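Local coordinates for protein Blo t 1 allergen (Blomia tropicalis, PDB 5JT8) that probably acts as a papain-family cysteine protease and is a mite allergen, here in a form that retains its propeptide, at residues 56-61 with 261-266; 94-99 with 184-189; 169-172 with 177-180. All blocks are in the same frame, centred on the assembly; numbering follows the deposited sequence.

Interaction 1: residues 56-61 with 261-266; sequences LKWVEE and FRNLGN
The six-membered part of the Trp58 indole meets the side-chain amide of Asn263 obliquely, with the two planes 29° apart. Two other rings flank the indole: His62, one turn further along the same helix, stacks on it, and Tyr260 meets it edge-to-face. The contact joins helix 42-62 of the I29 propeptide domain to the loop that leaves helix 259-262 in the papain-type domain. The position of 261-266 after strand 250-254 is consistent with the prosegment-binding loop of papain-family zymogens, on which the folded propeptide rests.

Trp58 reaches across because its CG is anti to the backbone N (chi1 -171°), which carries the ring off the helix toward the loop. CE3 then lies 3.9 Å from Asn263 ND2, and CZ3 comes 4.0 Å from Asn263 CB. The amide nitrogen is hydrogen-bonded to Asn259 O, at the start of helix 259-262, and to Gln55 OE1 of the propeptide helix. These two bonds should fix the rotation of the amide, and the second is a polar link between the two domains beside the van der Waals contact. Asn263 is also the first residue to leave helical geometry after 259-262, and its backbone pairs with Ala71.

The interface continues around this point. Arg262 NH2 is gripped by the carbonyls of Met78 and Tyr75, while Gly265 and Asn266 bond to Glu69. Ile72 covers Leu56 and Val59. Val59 completes the contact with one branch: CG2, beside its own backbone N, touches the oxygen end of the amide, 3.8 Å from Asn263 OD1.

Interaction 2: residues 94-99 with 184-189; sequences FTYMKM and SGYSTE. With NAG (2-acetamido-2-deoxy-beta-D-glucopyranose), chain D; NO3 (nitrate ion), chain G.
An edge-to-face tyrosine pair joins the first turns of two helices here: Tyr96, in helix 94-100, directs its edge at the face of Tyr186, the N-cap residue of helix 187-196. The planes stand at 73° and the ring centroids are 5.0 Å apart, with Tyr96 CE2 over the centre of the Tyr186 ring. Met97 takes the rim of the same ring: its CG lies 3.7 Å from Tyr186 CE1, and its SD sits in the ring plane, a Met-aromatic contact at the edge. Tyr186 OH bonds to Asn93 N, which should help fix the ring.

Beyond the rings, a water joins Tyr96 OH (2.7 Å) to Thr188 OG1. Glu189 OE1 is 2.9 Å from Tyr96 OH, but the angle is poor for a hydrogen bond; this carboxylate pairs instead with Lys192. A nitrate, probably from the crystallisation liquor, lies at the helix start and receives weak bonds from Thr188 N. The NAG reaches Met99 CE with its O6 (3.3 Å).

Strand 250-254 meets Met97 and Ser187, strand 227-230 meets Thr188, and helix 139-154 lies against Ser187.

Interaction 3: residues 169-172 with 177-180; sequences TYNR and YQCN
Asn171 N donates to Cys179 O (2.9 Å), a fairly straight bond with an N-H...O angle of 156°, and in return Cys179 N gives a weak, bent bond to Thr169 O at 3.4 Å. Together they draw the two arms of the 169-180 loop side by side without forming a regular strand pair.

The side chains thicken this link. Thr169 OG1 is committed to Leu165 O, in the last turn of helix 162-168, yet it also packs 3.3 Å from Cys179 CB. Its chi1 of 67° sets the hydroxyl between the backbone N and the carbonyl carbon, and its methyl CG2 is carried over one face of the Tyr177 ring, 4.0 Å from CD1 of that ring. Across the two arms, Asn171 and Gln178 lie alongside each other, pointing the same way with their amide planes 67° apart. Tyr170 turns its ring so that the edge meets the Asn180 backbone: its CD1 is 3.7 Å from Asn180 C.

In the chain the loop runs from helix 162-168 to helix 187-196, in what corresponds to the mainly helical L domain of the papain fold. Tyr193 of helix 187-196 covers Thr169, Lys192 and Glu189 of that helix back Tyr177, Glu189 also touches Cys179, and Trp138 packs against both Thr169 and Cys179.

In the fold
Interactions 2 and 3 are neighbours, with centres 11 Å apart, while interaction 1 lies on the opposite side of the chain's centre, its centre about 29 and 34 Å from theirs. Along the chain 3 is nested within 2, and 2 within 1. Helix 187-196 carries part of interaction 2 and backs the loop of interaction 3: Glu189 OE2 probably accepts a hydrogen bond from Gln178 N (2.7 Å). Interaction 1, largely buried, joins propeptide to protease by indole and amide packing. Interaction 2, also buried, relies on aromatic edges, sulfur and a bridging water. Interaction 3, only partly buried, is a short-range loop closure resting on backbone bonds.

Interaction 1: residues 56-61 with 261-266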
loop_
_atom_site.group_PDB
_atom_site.type_symbol
_atom_site.label_atom_id
_atom_site.label_comp_id
_atom_site.label_asym_id
_atom_site.label_seq_id
_atom_site.Cartn_x
_atom_site.Cartn_y
_atom_site.Cartn_z
ATOM N N LEU A 56 -20.063 -10.306 -2.296
ATOM C CA LEU A 56 -20.033 -11.749 -2.079
ATOM C C LEU A 56 -20.362 -12.467 -3.372
ATOM O O LEU A 56 -19.798 -13.519 -3.678
ATOM C CB LEU A 56 -21.014 -12.171 -0.989
ATOM C CG LEU A 56 -20.996 -13.684 -0.747
ATOM C CD1 LEU A 56 -19.635 -14.135 -0.236
ATOM C CD2 LEU A 56 -22.085 -14.101 0.205
ATOM N N LYS A 57 -21.285 -11.885 -4.130
ATOM C CA LYS A 57 -21.625 -12.408 -5.444
ATOM C C LYS A 57 -20.390 -12.415 -6.358
ATOM O O LYS A 57 -20.086 -13.425 -6.996
ATOM C CB LYS A 57 -22.752 -11.584 -6.066
ATOM C CG LYS A 57 -23.325 -12.169 -7.334
ATOM C CD LYS A 57 -24.382 -11.250 -7.929
ATOM C CE LYS A 57 -25.117 -11.905 -9.086
ATOM N NZ LYS A 57 -26.255 -11.057 -9.541
ATOM N N TRP A 58 -19.673 -11.294 -6.405
ATOM C CA TRP A 58 -18.469 -11.203 -7.232
ATOM C C TRP A 58 -17.410 -12.221 -6.805
ATOM O O TRP A 58 -16.707 -12.778 -7.646
ATOM C CB TRP A 58 -17.867 -9.793 -7.187
ATOM C CG TRP A 58 -16.755 -9.618 -8.185
ATOM C CD1 TRP A 58 -16.858 -9.097 -9.447
ATOM C CD2 TRP A 58 -15.381 -9.991 -8.020
ATOM N NE1 TRP A 58 -15.635 -9.116 -10.071
ATOM C CE2 TRP A 58 -14.710 -9.660 -9.217
ATOM C CE3 TRP A 58 -14.650 -10.565 -6.974
ATOM C CZ2 TRP A 58 -13.348 -9.888 -9.397
ATOM C CZ3 TRP A 58 -13.301 -10.790 -7.153
ATOM C CH2 TRP A 58 -12.662 -10.452 -8.358
ATOM N N VAL A 59 -17.299 -12.448 -5.497
ATOM C CA VAL A 59 -16.301 -13.360 -4.949
ATOM C C VAL A 59 -16.570 -14.800 -5.371
ATOM O O VAL A 59 -15.689 -15.468 -5.905
ATOM C CB VAL A 59 -16.244 -13.286 -3.402
ATOM C CG1 VAL A 59 -15.419 -14.437 -2.835
ATOM C CG2 VAL A 59 -15.670 -11.953 -2.950
ATOM N N GLU A 60 -17.786 -15.279 -5.143
ATOM C CA GLU A 60 -18.095 -16.670 -5.445
ATOM C C GLU A 60 -17.989 -16.972 -6.944
ATOM O O GLU A 60 -17.558 -18.059 -7.337
ATOM C CB GLU A 60 -19.488 -17.038 -4.926
ATOM C CG GLU A 60 -19.780 -18.544 -4.917
ATOM C CD GLU A 60 -18.538 -19.406 -4.682
ATOM O OE1 GLU A 60 -17.864 -19.240 -3.638
ATOM O OE2 GLU A 60 -18.234 -20.257 -5.548
ATOM N N GLU A 61 -18.361 -16.009 -7.781
ATOM C CA GLU A 61 -18.306 -16.223 -9.222
ATOM C C GLU A 61 -16.883 -16.187 -9.763
ATOM O O GLU A 61 -16.617 -16.714 -10.843
ATOM C CB GLU A 61 -19.162 -15.189 -9.957
ATOM C CG GLU A 61 -20.659 -15.352 -9.734
ATOM C CD GLU A 61 -21.473 -14.315 -10.488
ATOM O OE1 GLU A 61 -21.371 -14.258 -11.733
ATOM O OE2 GLU A 61 -22.216 -13.557 -9.834
ATOM N N PHE A 261 -7.925 -7.032 -7.443
ATOM C CA PHE A 261 -6.918 -6.728 -6.441
ATOM C C PHE A 261 -7.561 -6.635 -5.060
ATOM O O PHE A 261 -7.032 -7.161 -4.077
ATOM C CB PHE A 261 -6.178 -5.428 -6.763
ATOM C CG PHE A 261 -5.068 -5.144 -5.807
ATOM C CD1 PHE A 261 -3.820 -5.736 -5.984
ATOM C CD2 PHE A 261 -5.281 -4.344 -4.693
ATOM C CE1 PHE A 261 -2.795 -5.500 -5.093
ATOM C CE2 PHE A 261 -4.268 -4.113 -3.790
ATOM C CZ PHE A 261 -3.019 -4.684 -3.990
ATOM N N ARG A 262 -8.708 -5.961 -5.005
ATOM C CA ARG A 262 -9.480 -5.785 -3.770
ATOM C C ARG A 262 -9.671 -7.074 -2.979
ATOM O O ARG A 262 -9.444 -7.124 -1.763
ATOM C CB ARG A 262 -10.846 -5.188 -4.113
ATOM C CG ARG A 262 -11.729 -4.843 -2.944
ATOM C CD ARG A 262 -12.948 -4.065 -3.434
ATOM N NE ARG A 262 -13.936 -3.888 -2.378
ATOM C CZ ARG A 262 -15.088 -3.245 -2.526
ATOM N NH1 ARG A 262 -15.408 -2.705 -3.696
ATOM N NH2 ARG A 262 -15.919 -3.146 -1.497
ATOM N N ASN A 263 -10.070 -8.127 -3.675
ATOM C CA ASN A 263 -10.431 -9.368 -3.004
ATOM C C ASN A 263 -9.384 -10.447 -3.113
ATOM O O ASN A 263 -9.653 -11.603 -2.783
ATOM C CB ASN A 263 -11.749 -9.888 -3.560
ATOM C CG ASN A 263 -12.900 -8.997 -3.200
ATOM O OD1 ASN A 263 -13.385 -9.028 -2.068
ATOM N ND2 ASN A 263 -13.340 -8.182 -4.151
ATOM N N LEU A 264 -8.191 -10.066 -3.570
ATOM C CA LEU A 264 -7.109 -11.024 -3.793
ATOM C C LEU A 264 -6.787 -11.862 -2.557
ATOM O O LEU A 264 -6.654 -11.326 -1.460
ATOM C CB LEU A 264 -5.849 -10.290 -4.254
ATOM C CG LEU A 264 -4.652 -11.141 -4.679
ATOM C CD1 LEU A 264 -5.058 -12.116 -5.775
ATOM C CD2 LEU A 264 -3.515 -10.241 -5.165
ATOM N N GLY A 265 -6.688 -13.177 -2.747
ATOM C CA GLY A 265 -6.134 -14.076 -1.747
ATOM C C GLY A 265 -4.844 -14.693 -2.278
ATOM O O GLY A 265 -3.943 -13.977 -2.714
ATOM N N ASN A 266 -4.753 -16.020 -2.250
ATOM C CA ASN A 266 -3.646 -16.736 -2.884
ATOM C C ASN A 266 -3.712 -16.693 -4.413
ATOM O O ASN A 266 -4.794 -16.549 -4.992
ATOM C CB ASN A 266 -3.627 -18.199 -2.428
ATOM C CG ASN A 266 -3.084 -18.372 -1.018
ATOM O OD1 ASN A 266 -1.872 -18.385 -0.803
ATOM N ND2 ASN A 266 -3.982 -18.526 -0.051
#

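Interaction 2: residues 94-99 with 184-189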
loop_
_atom_site.group_PDB
_atom_site.type_symbol
_atom_site.label_atom_id
_atom_site.label_comp_id
_atom_site.label_asym_id
_atom_site.label_seq_id
_atom_site.Cartn_x
_atom_site.Cartn_y
_atom_site.Cartn_z
ATOM N N PHE A 94 -2.410 13.912 -9.520
ATOM C CA PHE A 94 -1.423 13.220 -10.348
ATOM C C PHE A 94 -0.448 14.189 -11.014
ATOM O O PHE A 94 0.695 13.835 -11.307
ATOM C CB PHE A 94 -2.117 12.379 -11.421
ATOM C CG PHE A 94 -3.149 11.428 -10.879
ATOM C CD1 PHE A 94 -2.770 10.276 -10.205
ATOM C CD2 PHE A 94 -4.500 11.681 -11.055
ATOM C CE1 PHE A 94 -3.721 9.399 -9.713
ATOM C CE2 PHE A 94 -5.459 10.806 -10.565
ATOM C CZ PHE A 94 -5.068 9.662 -9.898
ATOM N N THR A 95 -0.908 15.407 -11.269
ATOM C CA THR A 95 -0.043 16.443 -11.810
ATOM C C THR A 95 1.087 16.705 -10.815
ATOM O O THR A 95 2.263 16.756 -11.180
ATOM C CB THR A 95 -0.833 17.734 -12.096
ATOM O OG1 THR A 95 -1.961 17.425 -12.921
ATOM C CG2 THR A 95 0.030 18.747 -12.809
ATOM N N TYR A 96 0.716 16.836 -9.545
ATOM C CA TYR A 96 1.685 17.023 -8.475
ATOM C C TYR A 96 2.645 15.828 -8.384
ATOM O O TYR A 96 3.862 16.003 -8.259
ATOM C CB TYR A 96 0.952 17.244 -7.143
ATOM C CG TYR A 96 1.860 17.185 -5.944
ATOM C CD1 TYR A 96 2.849 18.143 -5.753
ATOM C CD2 TYR A 96 1.741 16.167 -5.006
ATOM C CE1 TYR A 96 3.694 18.089 -4.664
ATOM C CE2 TYR A 96 2.581 16.103 -3.909
ATOM C CZ TYR A 96 3.556 17.066 -3.744
ATOM O OH TYR A 96 4.396 17.020 -2.660
ATOM N N MET A 97 2.096 14.616 -8.474
ATOM C CA MET A 97 2.897 13.393 -8.392
ATOM C C MET A 97 3.845 13.210 -9.584
ATOM O O MET A 97 4.979 12.796 -9.401
ATOM C CB MET A 97 1.980 12.180 -8.266
ATOM C CG MET A 97 1.099 12.238 -7.042
ATOM S SD MET A 97 -0.005 10.826 -6.875
ATOM C CE MET A 97 1.166 9.521 -6.508
ATOM N N LYS A 98 3.396 13.530 -10.798
ATOM C CA LYS A 98 4.262 13.389 -11.973
ATOM C C LYS A 98 5.443 14.359 -11.957
ATOM O O LYS A 98 6.544 14.020 -12.401
ATOM C CB LYS A 98 3.466 13.588 -13.269
ATOM C CG LYS A 98 2.597 12.401 -13.674
ATOM C CD LYS A 98 1.566 12.837 -14.711
ATOM C CE LYS A 98 0.639 11.699 -15.092
ATOM N NZ LYS A 98 -0.481 12.212 -15.943
ATOM N N MET A 99 5.212 15.565 -11.446
ATOM C CA MET A 99 6.224 16.620 -11.466
ATOM C C MET A 99 7.484 16.269 -10.663
ATOM O O MET A 99 8.585 16.703 -10.989
ATOM C CB MET A 99 5.601 17.919 -10.951
ATOM C CG MET A 99 6.558 19.085 -10.812
ATOM S SD MET A 99 5.659 20.583 -10.358
ATOM C CE MET A 99 4.573 19.961 -9.072
ATOM N N SER A 184 -6.387 11.257 1.986
ATOM C CA SER A 184 -5.512 10.882 0.895
ATOM C C SER A 184 -4.138 11.426 1.231
ATOM O O SER A 184 -4.013 12.317 2.071
ATOM C CB SER A 184 -5.991 11.454 -0.433
ATOM O OG SER A 184 -5.759 12.851 -0.483
ATOM N N GLY A 185 -3.103 10.908 0.578
ATOM C CA GLY A 185 -1.757 11.345 0.889
ATOM C C GLY A 185 -0.693 10.839 -0.059
ATOM O O GLY A 185 -0.966 10.094 -0.997
ATOM N N TYR A 186 0.533 11.269 0.202
ATOM C CA TYR A 186 1.652 11.018 -0.681
ATOM C C TYR A 186 2.765 10.434 0.139
ATOM O O TYR A 186 3.138 11.007 1.153
ATOM C CB TYR A 186 2.084 12.308 -1.365
ATOM C CG TYR A 186 0.923 12.995 -2.032
ATOM C CD1 TYR A 186 0.456 12.550 -3.260
ATOM C CD2 TYR A 186 0.268 14.068 -1.427
ATOM C CE1 TYR A 186 -0.618 13.155 -3.882
ATOM C CE2 TYR A 186 -0.818 14.686 -2.048
ATOM C CZ TYR A 186 -1.253 14.220 -3.277
ATOM O OH TYR A 186 -2.322 14.801 -3.920
ATOM N N SER A 187 3.268 9.277 -0.274
ATOM C CA SER A 187 4.357 8.647 0.451
ATOM C C SER A 187 5.615 9.514 0.338
ATOM O O SER A 187 6.452 9.498 1.222
ATOM C CB SER A 187 4.632 7.215 -0.073
ATOM O OG SER A 187 3.598 6.283 0.262
ATOM N N THR A 188 5.764 10.256 -0.756
ATOM C CA THR A 188 6.932 11.129 -0.904
ATOM C C THR A 188 6.918 12.204 0.187
ATOM O O THR A 188 7.944 12.513 0.788
ATOM C CB THR A 188 6.991 11.814 -2.287
ATOM O OG1 THR A 188 5.721 12.403 -2.570
ATOM C CG2 THR A 188 7.340 10.792 -3.383
ATOM N N GLU A 189 5.736 12.737 0.448
ATOM C CA GLU A 189 5.564 13.710 1.497
ATOM C C GLU A 189 5.883 13.083 2.844
ATOM O O GLU A 189 6.467 13.738 3.705
ATOM C CB GLU A 189 4.157 14.263 1.470
ATOM C CG GLU A 189 3.873 15.208 0.286
ATOM C CD GLU A 189 4.662 16.518 0.342
ATOM O OE1 GLU A 189 5.809 16.543 -0.142
ATOM O OE2 GLU A 189 4.137 17.528 0.864
HETATM C C1 NAG D . -2.075 19.998 -8.526
HETATM C C2 NAG D . -2.891 21.297 -8.368
HETATM C C3 NAG D . -2.378 22.377 -9.330
HETATM C C4 NAG D . -0.872 22.543 -9.213
HETATM C C5 NAG D . -0.199 21.190 -9.402
HETATM C C6 NAG D . 1.304 21.250 -9.264
HETATM C C7 NAG D . -5.141 20.624 -7.638
HETATM C C8 NAG D . -6.562 20.406 -8.062
HETATM N N2 NAG D . -4.301 21.044 -8.595
HETATM O O3 NAG D . -3.016 23.618 -9.037
HETATM O O4 NAG D . -0.384 23.456 -10.192
HETATM O O5 NAG D . -0.682 20.283 -8.401
HETATM O O6 NAG D . 1.716 21.111 -7.912
HETATM O O7 NAG D . -4.763 20.432 -6.486
HETATM N N NO3 G . 3.905 9.209 -3.710
HETATM O O1 NO3 G . 4.393 8.377 -2.895
HETATM O O2 NO3 G . 3.385 10.260 -3.255
HETATM O O3 NO3 G . 3.943 8.997 -4.964
HETATM O O HOH W 1 6.287 15.050 -2.467
#

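Interaction 3: residues 169-172 with 177-180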
loop_
_atom_site.group_PDB
_atom_site.type_symbol
_atom_site.label_atom_id
_atom_site.label_comp_id
_atom_site.label_asym_id
_atom_site.label_seq_id
_atom_site.Cartn_x
_atom_site.Cartn_y
_atom_site.Cartn_z
ATOM N N THR A 169 1.684 15.590 8.789
ATOM C CA THR A 169 1.860 15.998 7.392
ATOM C C THR A 169 0.536 16.514 6.850
ATOM O O THR A 169 0.420 16.841 5.664
ATOM C CB THR A 169 2.370 14.844 6.468
ATOM O OG1 THR A 169 1.361 13.838 6.339
ATOM C CG2 THR A 169 3.619 14.217 7.017
ATOM N N TYR A 170 -0.454 16.594 7.738
ATOM C CA TYR A 170 -1.770 17.119 7.401
ATOM C C TYR A 170 -1.682 18.581 6.955
ATOM O O TYR A 170 -1.270 19.450 7.732
ATOM C CB TYR A 170 -2.711 16.993 8.606
ATOM C CG TYR A 170 -4.172 17.222 8.280
ATOM C CD1 TYR A 170 -4.743 16.677 7.140
ATOM C CD2 TYR A 170 -4.981 17.960 9.121
ATOM C CE1 TYR A 170 -6.079 16.874 6.846
ATOM C CE2 TYR A 170 -6.315 18.157 8.839
ATOM C CZ TYR A 170 -6.862 17.613 7.700
ATOM O OH TYR A 170 -8.201 17.815 7.419
ATOM N N ASN A 171 -2.091 18.838 5.714
ATOM C CA ASN A 171 -1.946 20.164 5.093
ATOM C C ASN A 171 -2.487 21.310 5.955
ATOM O O ASN A 171 -1.844 22.356 6.076
ATOM C CB ASN A 171 -2.640 20.184 3.729
ATOM C CG ASN A 171 -2.241 21.386 2.881
ATOM O OD1 ASN A 171 -1.577 22.308 3.348
ATOM N ND2 ASN A 171 -2.650 21.373 1.620
ATOM N N ARG A 172 -3.652 21.108 6.561
ATOM C CA ARG A 172 -4.246 22.128 7.440
ATOM C C ARG A 172 -3.386 22.425 8.674
ATOM O O ARG A 172 -3.441 23.522 9.227
ATOM C CB ARG A 172 -5.641 21.696 7.890
ATOM C CG ARG A 172 -6.721 21.856 6.837
ATOM C CD ARG A 172 -7.991 22.476 7.456
ATOM N NE ARG A 172 -8.901 21.462 7.970
ATOM C CZ ARG A 172 -9.982 21.717 8.699
ATOM N NH1 ARG A 172 -10.304 22.965 9.013
ATOM N NH2 ARG A 172 -10.742 20.715 9.111
ATOM N N TYR A 177 3.439 20.741 3.960
ATOM C CA TYR A 177 3.168 19.375 3.485
ATOM C C TYR A 177 1.854 19.332 2.718
ATOM O O TYR A 177 0.968 20.145 2.960
ATOM C CB TYR A 177 3.114 18.373 4.647
ATOM C CG TYR A 177 4.447 18.164 5.323
ATOM C CD1 TYR A 177 5.326 17.185 4.879
ATOM C CD2 TYR A 177 4.827 18.952 6.405
ATOM C CE1 TYR A 177 6.565 16.996 5.500
ATOM C CE2 TYR A 177 6.052 18.774 7.030
ATOM C CZ TYR A 177 6.913 17.790 6.578
ATOM O OH TYR A 177 8.128 17.611 7.206
ATOM N N GLN A 178 1.720 18.359 1.823
ATOM C CA GLN A 178 0.557 18.295 0.932
ATOM C C GLN A 178 -0.428 17.167 1.237
ATOM O O GLN A 178 -1.397 16.985 0.501
ATOM C CB GLN A 178 1.031 18.161 -0.521
ATOM C CG GLN A 178 1.737 19.397 -1.047
ATOM C CD GLN A 178 0.846 20.621 -0.980
ATOM O OE1 GLN A 178 1.244 21.679 -0.474
ATOM N NE2 GLN A 178 -0.375 20.481 -1.481
ATOM N N CYS A 179 -0.211 16.417 2.316
ATOM C CA CYS A 179 -1.108 15.292 2.631
ATOM C C CYS A 179 -2.455 15.674 3.237
ATOM O O CYS A 179 -2.649 16.790 3.737
ATOM C CB CYS A 179 -0.404 14.311 3.567
ATOM S SG CYS A 179 1.133 13.745 2.866
ATOM N N ASN A 180 -3.395 14.734 3.179
ATOM C CA ASN A 180 -4.748 14.981 3.669
ATOM C C ASN A 180 -5.232 13.947 4.703
ATOM O O ASN A 180 -6.422 13.629 4.786
ATOM C CB ASN A 180 -5.702 15.058 2.471
ATOM C CG ASN A 180 -5.221 16.059 1.425
ATOM O OD1 ASN A 180 -5.429 17.262 1.572
ATOM N ND2 ASN A 180 -4.537 15.567 0.384
#